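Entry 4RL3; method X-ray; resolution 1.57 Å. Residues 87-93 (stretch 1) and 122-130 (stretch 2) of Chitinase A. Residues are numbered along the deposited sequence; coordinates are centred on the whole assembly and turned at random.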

# COMPACT_ATOMS: atom_id res chain seq x y z
N SER A 87 -1.98 8.91 18.07
CA SER A 87 -2.56 7.73 18.73
C SER A 87 -2.56 6.56 17.74
O SER A 87 -2.71 6.79 16.55
CB SER A 87 -4.00 8.00 19.16
OG SER A 87 -4.05 8.90 20.26
N PRO A 88 -2.41 5.32 18.24
CA PRO A 88 -2.46 4.17 17.33
C PRO A 88 -3.82 4.00 16.65
O PRO A 88 -4.87 4.13 17.29
CB PRO A 88 -2.14 2.98 18.25
CG PRO A 88 -1.44 3.58 19.42
CD PRO A 88 -2.10 4.90 19.62
N VAL A 89 -3.78 3.74 15.34
CA VAL A 89 -4.99 3.46 14.60
C VAL A 89 -5.40 2.03 14.90
O VAL A 89 -5.03 1.09 14.19
CB VAL A 89 -4.79 3.68 13.08
CG1 VAL A 89 -6.06 3.32 12.31
CG2 VAL A 89 -4.39 5.12 12.80
N GLN A 90 -6.19 1.87 15.96
CA GLN A 90 -6.72 0.57 16.35
C GLN A 90 -7.89 0.22 15.45
O GLN A 90 -8.85 1.00 15.36
CB GLN A 90 -7.22 0.61 17.80
CG GLN A 90 -6.11 0.74 18.83
CD GLN A 90 -5.26 -0.51 18.92
OE1 GLN A 90 -5.59 -1.56 18.36
NE2 GLN A 90 -4.16 -0.40 19.65
N PHE A 91 -7.82 -0.92 14.77
CA PHE A 91 -8.99 -1.34 14.01
C PHE A 91 -10.12 -1.61 14.99
O PHE A 91 -9.95 -2.34 15.95
CB PHE A 91 -8.73 -2.59 13.17
CG PHE A 91 -9.88 -2.90 12.24
CD1 PHE A 91 -10.98 -3.60 12.70
CD2 PHE A 91 -9.86 -2.44 10.94
CE1 PHE A 91 -12.05 -3.85 11.86
CE2 PHE A 91 -10.92 -2.69 10.10
CZ PHE A 91 -12.02 -3.39 10.56
N THR A 92 -11.28 -1.02 14.73
CA THR A 92 -12.41 -1.23 15.63
C THR A 92 -13.76 -1.03 14.92
O THR A 92 -13.92 -0.16 14.06
CB THR A 92 -12.26 -0.35 16.89
OG1 THR A 92 -13.31 -0.64 17.83
CG2 THR A 92 -12.26 1.11 16.55
N ALA A 93 -14.70 -1.90 15.27
CA ALA A 93 -16.00 -1.93 14.63
C ALA A 93 -17.08 -2.05 15.69
O ALA A 93 -16.96 -2.86 16.61
CB ALA A 93 -16.09 -3.12 13.69
N ASP A 122 -3.83 -1.39 5.23
CA ASP A 122 -2.59 -1.14 5.97
C ASP A 122 -2.87 -0.86 7.44
O ASP A 122 -2.22 -0.02 8.06
CB ASP A 122 -1.81 0.02 5.33
CG ASP A 122 -0.39 0.17 5.88
OD1 ASP A 122 0.22 -0.87 6.25
OD2 ASP A 122 0.11 1.33 5.90
N TYR A 123 -3.83 -1.59 8.01
CA TYR A 123 -3.98 -1.59 9.46
C TYR A 123 -2.89 -2.42 10.11
O TYR A 123 -2.45 -3.43 9.56
CB TYR A 123 -5.33 -2.16 9.87
CG TYR A 123 -6.49 -1.25 9.56
CD1 TYR A 123 -6.84 -0.23 10.43
CD2 TYR A 123 -7.26 -1.44 8.42
CE1 TYR A 123 -7.93 0.59 10.17
CE2 TYR A 123 -8.34 -0.62 8.13
CZ TYR A 123 -8.67 0.40 9.01
OH TYR A 123 -9.77 1.18 8.71
N GLU A 124 -2.44 -1.99 11.29
CA GLU A 124 -1.43 -2.77 12.02
C GLU A 124 -1.68 -2.95 13.51
O GLU A 124 -0.92 -3.65 14.17
CB GLU A 124 -0.05 -2.14 11.82
CG GLU A 124 0.15 -0.83 12.57
CD GLU A 124 1.59 -0.37 12.54
OE1 GLU A 124 1.86 0.60 11.81
OE2 GLU A 124 2.45 -0.99 13.22
N HIS A 125 -2.72 -2.32 14.04
CA HIS A 125 -3.03 -2.42 15.47
C HIS A 125 -4.36 -3.12 15.65
O HIS A 125 -5.39 -2.66 15.15
CB HIS A 125 -3.09 -1.03 16.10
CG HIS A 125 -1.84 -0.24 15.89
ND1 HIS A 125 -0.67 -0.52 16.55
CD2 HIS A 125 -1.58 0.81 15.08
CE1 HIS A 125 0.27 0.32 16.16
NE2 HIS A 125 -0.26 1.14 15.27
N PHE A 126 -4.32 -4.22 16.38
CA PHE A 126 -5.46 -5.11 16.52
C PHE A 126 -5.77 -5.44 17.97
O PHE A 126 -6.32 -6.50 18.27
CB PHE A 126 -5.19 -6.39 15.73
CG PHE A 126 -4.94 -6.14 14.28
CD1 PHE A 126 -5.98 -5.76 13.47
CD2 PHE A 126 -3.67 -6.24 13.73
CE1 PHE A 126 -5.77 -5.50 12.13
CE2 PHE A 126 -3.45 -5.97 12.39
CZ PHE A 126 -4.51 -5.61 11.59
N ASP A 127 -5.47 -4.51 18.86
CA ASP A 127 -5.64 -4.76 20.29
C ASP A 127 -7.10 -4.65 20.75
O ASP A 127 -7.41 -5.02 21.88
CB ASP A 127 -4.75 -3.79 21.07
CG ASP A 127 -3.30 -3.87 20.64
OD1 ASP A 127 -2.73 -4.98 20.66
OD2 ASP A 127 -2.72 -2.83 20.23
N GLN A 128 -7.98 -4.14 19.88
CA GLN A 128 -9.39 -3.90 20.22
C GLN A 128 -10.36 -4.68 19.33
O GLN A 128 -11.56 -4.39 19.29
CB GLN A 128 -9.70 -2.39 20.12
CG GLN A 128 -8.86 -1.52 21.04
CD GLN A 128 -9.16 -0.03 20.94
OE1 GLN A 128 -8.52 0.77 21.60
NE2 GLN A 128 -10.13 0.34 20.10
N VAL A 129 -9.85 -5.68 18.62
CA VAL A 129 -10.65 -6.46 17.69
C VAL A 129 -10.11 -7.88 17.55
O VAL A 129 -8.90 -8.10 17.58
CB VAL A 129 -10.72 -5.76 16.31
CG1 VAL A 129 -9.37 -5.80 15.60
CG2 VAL A 129 -11.80 -6.39 15.44
N SER A 130 -11.00 -8.84 17.38
CA SER A 130 -10.57 -10.20 17.07
C SER A 130 -10.13 -10.31 15.63
O SER A 130 -10.54 -9.53 14.77
CB SER A 130 -11.68 -11.21 17.33
OG SER A 130 -12.68 -11.13 16.33
O HOH W 1 -3.53 0.48 12.06
O HOH W 2 -7.80 -3.07 17.34
O HOH W 3 -13.79 -3.59 17.63

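Two irregular segments can pack closely when side chains and water supply the links that a regular sheet would take from its backbone, and this pair from Chitinase A is a good example. Direct backbone pairing comes down to one hydrogen bond, from Phe91 N to His125 O (3.0 Å, nearly straight). The CA-to-CB bond of Gln90 points sideways, but chi1 and chi2 both in m fold the chain so that its amide reaches Asp127 at both ends: NE2 of Gln90 donates to OD2 of Asp127 (2.9 Å), while OE1 of Gln90 accepts from Asp127 N (3.0 Å). An m rotamer at Asp127 places the carboxylate to complete this two-point clasp at the start of the type I turn Phe126–Val129.

The CA-to-CB bond of Phe91 points toward the other stretch, and chi1 in t carries the ring on so that its slightly positive C-H edge meets the electron-rich face of Tyr123, the planes at 82° and the centroids 4.8 Å apart; CG1 of Val129 adds an apolar contact to CD1 of Phe91 at 4.0 Å. His125, in m, offers a ring face to Pro88 for a CH-pi contact, CB of Pro88 lying 3.9 Å from the ring centroid, almost on its normal. Where the backbones do not bond directly, water 1 bridges Val89 O (2.7 Å) and Glu124 N (2.8 Å), and water 3 links Ala93 N (3.0 Å) to Gln128 O (2.9 Å).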